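Local coordinates for OmpT protein (Vibrio cholerae serotype O1, PDB 6EHD) that probably forms a porin channel in the outer membrane, a beta barrel through which small solutes and ions diffuse without strong selectivity, at residues Y297-K300 against G301-A304; A116-D119 against S120-K123; D93-G96 against A97-S100. The protein carries 1 engineered substitution. All blocks are in the same frame, centred on the assembly; numbering follows the deposited sequence. Where two conformers were deposited one is given.

Contact 1: residues Y297-K300 against G301-A304. With C8E ((hydroxyethyloxy)tri(ethyloxy)octane), chain G.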
loop_
_atom_site.group_PDB
_atom_site.type_symbol
_atom_site.label_atom_id
_atom_site.label_comp_id
_atom_site.label_asym_id
_atom_site.label_seq_id
_atom_site.Cartn_x
_atom_site.Cartn_y
_atom_site.Cartn_z
ATOM N N TYR A 297 -3.766 -6.977 -6.036
ATOM C CA TYR A 297 -3.548 -6.210 -4.759
ATOM C C TYR A 297 -2.066 -5.954 -4.547
ATOM O O TYR A 297 -1.235 -6.590 -5.207
ATOM C CB TYR A 297 -4.200 -6.967 -3.593
ATOM C CG TYR A 297 -3.445 -8.216 -3.028
ATOM C CD1 TYR A 297 -3.511 -9.474 -3.669
ATOM C CD2 TYR A 297 -2.610 -8.120 -1.882
ATOM C CE1 TYR A 297 -2.823 -10.599 -3.225
ATOM C CE2 TYR A 297 -1.999 -9.228 -1.391
ATOM C CZ TYR A 297 -2.043 -10.475 -2.069
ATOM O OH TYR A 297 -1.427 -11.573 -1.543
ATOM N N THR A 298 -1.780 -5.076 -3.572
ATOM C CA THR A 298 -0.436 -4.717 -3.158
ATOM C C THR A 298 -0.232 -5.014 -1.668
ATOM O O THR A 298 -1.119 -4.747 -0.876
ATOM C CB THR A 298 -0.174 -3.167 -3.493
ATOM O OG1 THR A 298 0.583 -2.510 -2.490
ATOM C CG2 THR A 298 -1.401 -2.376 -3.685
ATOM N N ASN A 299 0.801 -5.780 -1.313
ATOM C CA ASN A 299 1.135 -6.014 0.104
ATOM C C ASN A 299 2.094 -4.891 0.478
ATOM O O ASN A 299 3.273 -4.870 -0.060
ATOM C CB ASN A 299 1.799 -7.384 0.269
ATOM C CG ASN A 299 2.251 -7.627 1.690
ATOM O OD1 ASN A 299 3.493 -7.590 1.994
ATOM N ND2 ASN A 299 1.296 -7.868 2.607
ATOM N N LYS A 300 1.653 -3.964 1.343
ATOM C CA LYS A 300 2.488 -2.824 1.737
ATOM C C LYS A 300 3.777 -3.271 2.443
ATOM O O LYS A 300 4.857 -2.705 2.233
ATOM C CB LYS A 300 1.725 -1.824 2.602
ATOM C CG LYS A 300 2.453 -0.512 2.858
ATOM C CD LYS A 300 1.578 0.530 3.532
ATOM C CE LYS A 300 2.282 1.811 3.851
ATOM N NZ LYS A 300 1.401 2.699 4.611
ATOM N N GLY A 301 3.679 -4.270 3.312
ATOM C CA GLY A 301 4.853 -4.712 4.092
ATOM C C GLY A 301 6.082 -5.085 3.229
ATOM O O GLY A 301 7.239 -4.587 3.470
ATOM N N SER A 302 5.837 -5.878 2.207
ATOM C CA SER A 302 6.930 -6.373 1.384
ATOM C C SER A 302 7.082 -5.585 0.056
ATOM O O SER A 302 8.064 -5.819 -0.674
ATOM C CB SER A 302 6.713 -7.824 1.063
ATOM O OG SER A 302 5.601 -8.018 0.168
ATOM N N ASP A 303 6.139 -4.689 -0.251
ATOM C CA ASP A 303 6.021 -4.009 -1.513
ATOM C C ASP A 303 5.655 -4.947 -2.666
ATOM O O ASP A 303 5.774 -4.574 -3.809
ATOM C CB ASP A 303 7.342 -3.347 -1.942
ATOM C CG ASP A 303 7.432 -1.936 -1.617
ATOM O OD1 ASP A 303 6.922 -1.516 -0.551
ATOM O OD2 ASP A 303 8.083 -1.245 -2.434
ATOM N N ALA A 304 5.215 -6.155 -2.443
ATOM C CA ALA A 304 4.913 -7.014 -3.608
ATOM C C ALA A 304 3.536 -6.644 -4.286
ATOM O O ALA A 304 2.586 -6.172 -3.621
ATOM C CB ALA A 304 5.002 -8.463 -3.237
HETATM C C11 C8E G . 2.501 -3.925 11.445
HETATM O O12 C8E G . 3.652 -4.303 10.641
HETATM C C13 C8E G . 3.275 -4.528 9.257
HETATM C C14 C8E G . 4.490 -4.719 8.364
HETATM O O15 C8E G . 5.140 -3.425 8.358
HETATM C C16 C8E G . 6.528 -3.359 8.183
HETATM C C17 C8E G . 6.630 -3.416 6.729
HETATM O O18 C8E G . 7.416 -2.370 6.168
HETATM C C19 C8E G . 7.806 -2.311 4.784
HETATM C C20 C8E G . 7.443 -1.569 3.441
HETATM O O21 C8E G . 7.955 -2.085 2.097
#
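The carboxamide oxygen of N299 is gripped twice by S302. The OG of S302 lies 2.8 Å from N299 OD1 and donates to it tilted 19° from the amide plane, while S302 N, 2.9 Å from the same OD1, approaches tilted 32° out of that plane. A chi1 of 176°, which sets CG opposite the residue's own N, leans the N299 side chain over the turn that follows it, where it reaches both donors. The S302 hydroxyl in turn accepts from A304 N over 3.2 Å, an ST turn, and so relays the hold on N299 into the next residue. Backbone bonds close the loop: N299 N gives to A304 O at 2.9 Å, and D303 N makes weak bonds with N299 O and K300 O. Beside them the CA of T298 comes within 3.4 Å of A304 O as a CH...O contact. Further out, the other half of the amide, N299 ND2, donates to G104 O, and D303 OD2 forms a salt bridge with R69. The whole is a tight reversal between strands 293-299 and 304-307, neighbours in a small three-stranded antiparallel sheet, and K300 extends from it to D92 O in helix 90-94.

Contact 2: residues A116-D119 against S120-K123; sequences ALHD and SQVK
H118 and Q121 meet across the corner where the chain leaves strand 117-118 and enters strand 121-128. At the start of the H118 side chain, CB packs 3.6 Å from Q121 CG, the closest carbon contact between the two residues. CG of the ring lies near the same methylene, which approaches obliquely. Next along, ND1 accepts from S120 N at 3.2 Å; the donor sits at the ring edge, 15° out of the ring plane. This bond ties the imidazole to the backbone two residues ahead and, together with the bond at NE2, helps to fix its rotation about the CB-CG bond. CE1 rests 3.5 Å from S120 O. At the tip, NE2 bonds to Q146 O, and the ring is therefore held by backbone groups at both nitrogens. Because these partners are an N-H and a carbonyl, ND1 is an acceptor and NE2 probably carries the proton of a neutral imidazole.

Q121 closes the corner from its other end. A chi1 of -70° sets its CG beside H118 CB, and the extended side chain then carries NE2 to H118 O, where it makes a weak bond of 3.3 Å. The amide plane stands 64° from the imidazole plane.

Strand 117-118 pairs with 87-88, strand 121-128 runs between 80-84 and 131-138 in the barrel wall, and L148 of strand 147-157 packs on both H118 and Q121.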
loop_
_atom_site.group_PDB
_atom_site.type_symbol
_atom_site.label_atom_id
_atom_site.label_comp_id
_atom_site.label_asym_id
_atom_site.label_seq_id
_atom_site.Cartn_x
_atom_site.Cartn_y
_atom_site.Cartn_z
ATOM N N ALA A 116 -0.154 1.911 -6.410
ATOM C CA ALA A 116 0.133 2.712 -5.268
ATOM C C ALA A 116 1.128 3.844 -5.563
ATOM O O ALA A 116 1.622 4.452 -4.634
ATOM C CB ALA A 116 0.583 1.852 -4.081
ATOM N N LEU A 117 1.303 4.214 -6.832
ATOM C CA LEU A 117 2.286 5.221 -7.209
ATOM C C LEU A 117 1.739 6.134 -8.325
ATOM O O LEU A 117 1.104 5.608 -9.243
ATOM C CB LEU A 117 3.504 4.448 -7.744
ATOM C CG LEU A 117 4.649 5.125 -8.518
ATOM C CD1 LEU A 117 5.365 6.035 -7.556
ATOM C CD2 LEU A 117 5.620 4.120 -9.124
ATOM N N HIS A 118 2.070 7.438 -8.262
ATOM C CA HIS A 118 1.859 8.414 -9.380
ATOM C C HIS A 118 3.040 9.354 -9.363
ATOM O O HIS A 118 3.447 9.938 -8.302
ATOM C CB HIS A 118 0.516 9.143 -9.246
ATOM C CG HIS A 118 0.063 9.928 -10.467
ATOM N ND1 HIS A 118 0.700 11.079 -10.910
ATOM C CD2 HIS A 118 -1.015 9.755 -11.283
ATOM C CE1 HIS A 118 0.073 11.520 -12.000
ATOM N NE2 HIS A 118 -1.008 10.784 -12.200
ATOM N N ASP A 119 3.660 9.469 -10.545
ATOM C CA ASP A 119 4.923 10.220 -10.715
ATOM C C ASP A 119 4.814 11.748 -10.671
ATOM O O ASP A 119 5.830 12.474 -10.603
ATOM C CB ASP A 119 5.580 9.864 -12.083
ATOM C CG ASP A 119 6.095 8.428 -12.152
ATOM O OD1 ASP A 119 6.019 7.695 -11.136
ATOM O OD2 ASP A 119 6.547 8.011 -13.255
ATOM N N SER A 120 3.619 12.278 -10.759
ATOM C CA SER A 120 3.504 13.721 -10.687
ATOM C C SER A 120 2.267 14.106 -9.872
ATOM O O SER A 120 1.216 14.394 -10.454
ATOM C CB SER A 120 3.459 14.349 -12.104
ATOM O OG SER A 120 3.322 15.742 -11.929
ATOM N N GLN A 121 2.408 14.131 -8.528
ATOM C CA GLN A 121 1.293 14.467 -7.665
ATOM C C GLN A 121 1.584 15.686 -6.852
ATOM O O GLN A 121 2.749 15.968 -6.556
ATOM C CB GLN A 121 1.046 13.337 -6.616
ATOM C CG GLN A 121 0.511 12.077 -7.087
ATOM C CD GLN A 121 0.335 11.048 -5.906
ATOM O OE1 GLN A 121 -0.642 11.095 -5.159
ATOM N NE2 GLN A 121 1.293 10.129 -5.790
ATOM N N VAL A 122 0.509 16.352 -6.437
ATOM C CA VAL A 122 0.513 17.233 -5.284
ATOM C C VAL A 122 -0.250 16.552 -4.128
ATOM O O VAL A 122 -1.412 16.175 -4.322
ATOM C CB VAL A 122 -0.248 18.556 -5.495
ATOM C CG1 VAL A 122 0.169 19.552 -4.456
ATOM C CG2 VAL A 122 -0.098 19.063 -6.892
ATOM N N LYS A 123 0.361 16.495 -2.931
ATOM C CA LYS A 123 -0.290 15.815 -1.769
ATOM C C LYS A 123 -0.349 16.836 -0.663
ATOM O O LYS A 123 0.569 17.688 -0.530
ATOM C CB LYS A 123 0.478 14.523 -1.371
ATOM C CG LYS A 123 0.301 13.363 -2.345
ATOM C CD LYS A 123 1.173 12.123 -2.035
ATOM C CE LYS A 123 0.965 11.556 -0.625
ATOM N NZ LYS A 123 2.057 10.543 -0.366
#

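Contact 3: residues D93-G96 against A97-S100. With C8E ((hydroxyethyloxy)tri(ethyloxy)octane), chain G; C8E ((hydroxyethyloxy)tri(ethyloxy)octane), chain B.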
loop_
_atom_site.group_PDB
_atom_site.type_symbol
_atom_site.label_atom_id
_atom_site.label_comp_id
_atom_site.label_asym_id
_atom_site.label_seq_id
_atom_site.Cartn_x
_atom_site.Cartn_y
_atom_site.Cartn_z
ATOM N N ASP A 93 -0.608 5.527 1.857
ATOM C CA ASP A 93 -0.123 6.049 3.152
ATOM C C ASP A 93 -1.133 5.690 4.243
ATOM O O ASP A 93 -0.764 5.259 5.397
ATOM C CB ASP A 93 0.007 7.588 3.126
ATOM C CG ASP A 93 1.087 8.134 2.185
ATOM O OD1 ASP A 93 1.961 7.382 1.724
ATOM O OD2 ASP A 93 0.985 9.410 1.899
ATOM N N VAL A 94 -2.443 5.901 3.972
ATOM C CA VAL A 94 -3.487 5.669 5.006
ATOM C C VAL A 94 -3.717 4.147 5.211
ATOM O O VAL A 94 -3.801 3.690 6.335
ATOM C CB VAL A 94 -4.807 6.341 4.601
ATOM C CG1 VAL A 94 -6.039 5.874 5.397
ATOM C CG2 VAL A 94 -4.697 7.870 4.528
ATOM N N TYR A 95 -3.771 3.376 4.131
ATOM C CA TYR A 95 -3.800 1.922 4.147
ATOM C C TYR A 95 -5.078 1.397 4.878
ATOM O O TYR A 95 -6.225 1.962 4.624
ATOM C CB TYR A 95 -2.449 1.330 4.674
ATOM C CG TYR A 95 -2.122 -0.066 4.146
ATOM C CD1 TYR A 95 -2.080 -0.346 2.742
ATOM C CD2 TYR A 95 -1.784 -1.147 5.024
ATOM C CE1 TYR A 95 -1.812 -1.613 2.249
ATOM C CE2 TYR A 95 -1.419 -2.418 4.490
ATOM C CZ TYR A 95 -1.472 -2.677 3.125
ATOM O OH TYR A 95 -1.135 -3.938 2.605
ATOM N N GLY A 96 -4.920 0.396 5.755
ATOM C CA GLY A 96 -6.103 -0.248 6.435
ATOM C C GLY A 96 -5.616 -1.415 7.250
ATOM O O GLY A 96 -4.404 -1.506 7.501
ATOM N N ALA A 97 -6.531 -2.276 7.668
ATOM C CA ALA A 97 -6.266 -3.331 8.635
ATOM C C ALA A 97 -5.636 -4.586 7.969
ATOM O O ALA A 97 -6.222 -5.662 7.910
ATOM C CB ALA A 97 -7.564 -3.692 9.449
ATOM N N ASP A 98 -4.375 -4.409 7.533
ATOM C CA ASP A 98 -3.503 -5.481 7.117
ATOM C C ASP A 98 -2.145 -5.327 7.869
ATOM O O ASP A 98 -1.487 -4.232 7.676
ATOM C CB ASP A 98 -3.249 -5.499 5.559
ATOM C CG ASP A 98 -1.978 -6.360 5.174
ATOM O OD1 ASP A 98 -1.743 -7.427 5.825
ATOM O OD2 ASP A 98 -1.215 -5.947 4.259
ATOM N N TYR A 99 -1.804 -6.276 8.754
ATOM C CA TYR A 99 -0.636 -6.202 9.597
ATOM C C TYR A 99 0.419 -7.225 9.186
ATOM O O TYR A 99 1.380 -7.450 9.912
ATOM C CB TYR A 99 -1.030 -6.369 11.055
ATOM C CG TYR A 99 -2.075 -5.352 11.513
ATOM C CD1 TYR A 99 -1.984 -3.989 11.191
ATOM C CD2 TYR A 99 -3.158 -5.776 12.238
ATOM C CE1 TYR A 99 -3.006 -3.095 11.525
ATOM C CE2 TYR A 99 -4.185 -4.879 12.600
ATOM C CZ TYR A 99 -4.091 -3.541 12.286
ATOM O OH TYR A 99 -5.135 -2.663 12.704
ATOM N N SER A 100 0.284 -7.788 7.978
ATOM C CA SER A 100 1.242 -8.812 7.499
ATOM C C SER A 100 2.575 -8.243 6.941
ATOM O O SER A 100 2.705 -7.034 6.638
ATOM C CB SER A 100 0.534 -9.638 6.383
ATOM O OG SER A 100 0.350 -8.892 5.181
HETATM C C11 C8E G . 2.501 -3.925 11.445
HETATM O O12 C8E G . 3.652 -4.303 10.641
HETATM C C13 C8E G . 3.275 -4.528 9.257
HETATM C C14 C8E G . 4.490 -4.719 8.364
HETATM O O15 C8E G . 5.140 -3.425 8.358
HETATM C C16 C8E G . 6.528 -3.359 8.183
HETATM C C17 C8E G . 6.630 -3.416 6.729
HETATM O O18 C8E G . 7.416 -2.370 6.168
HETATM C C19 C8E G . 7.806 -2.311 4.784
HETATM C C20 C8E G . 7.443 -1.569 3.441
HETATM O O21 C8E G . 7.955 -2.085 2.097
HETATM O O9 C8E B . 1.041 10.868 5.587
HETATM C C10 C8E B . 2.185 11.689 5.720
HETATM C C11 C8E B . 2.514 12.122 7.138
HETATM O O12 C8E B . 1.338 12.262 7.934
HETATM C C13 C8E B . 1.608 12.763 9.249
HETATM C C14 C8E B . 0.345 12.713 10.121
HETATM O O15 C8E B . -0.373 11.447 10.112
HETATM C C16 C8E B . -1.434 11.464 11.085
HETATM C C17 C8E B . -2.514 10.436 10.780
HETATM O O18 C8E B . -2.044 9.244 10.202
HETATM C C19 C8E B . -2.958 8.180 9.903
HETATM C C20 C8E B . -3.216 8.038 8.412
HETATM O O21 C8E B . -1.972 7.862 7.787
#
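An Asx turn at D98, reached through an inverse gamma turn centred on A97, shapes the chain just after helix 90-94, and Y95 closes onto it from the helix end. The long excursion between strands 80-84 and 121-128 that holds this helix is consistent with the inward-folded loop L3 that narrows the pore in porins. Y95 OH donates over 2.6 Å to D98 OD2, which receives it on its anti lone pair. The carboxylate meets the edge of the tyrosine, its plane 52° from the ring, and D98 CB lies 3.7 Å from Y95 CE2. D98 O is also at that edge, in the ring plane. Y95 leaves the helix with a positive phi of 62°, and its side chain carries the ring alongside the chain to D98. Inside the gamma turn, D98 N makes a weak bond of 2.9 Å to G96 O.

The second oxygen, D98 OD1, turns to S100. It accepts from S100 OG at 2.6 Å through its syn lone pair and from S100 N at 3.0 Å, the latter from well above the carboxylate plane. S100 OG also accepts from G104 N, while Y95 OH accepts from K300 N, so both hydroxyls that donate to D98 have a further partner. Nearby, Y99 OH bonds to E202 and Y99 N to Y270 OH.

Three donors share the two oxygens of this buried carboxylate, and this would favour its ionised form. The K300 N-H on the phenol oxygen probably also polarises Y95 OH and strengthens its bond to D98.

In the fold
Contacts 1 and 3 are buried near the middle of the chain, their centres about 10 Å apart, whereas contact 2 is only partly buried, about 13 Å from the chain centre, where the barrel wall meets strand 117-118. The inner two touch directly, through K300 N and Y95 OH, and share one detergent molecule. Contact 3 reaches contact 2 by a salt bridge from D93 to K123, so helix 90-94 has ties to both others. In each, a side-chain acceptor takes a backbone N-H two or three residues on, but its kind differs: an amide oxygen in 297-304, an imidazole nitrogen in 116-123, and a carboxylate, probably ionised, in 93-100.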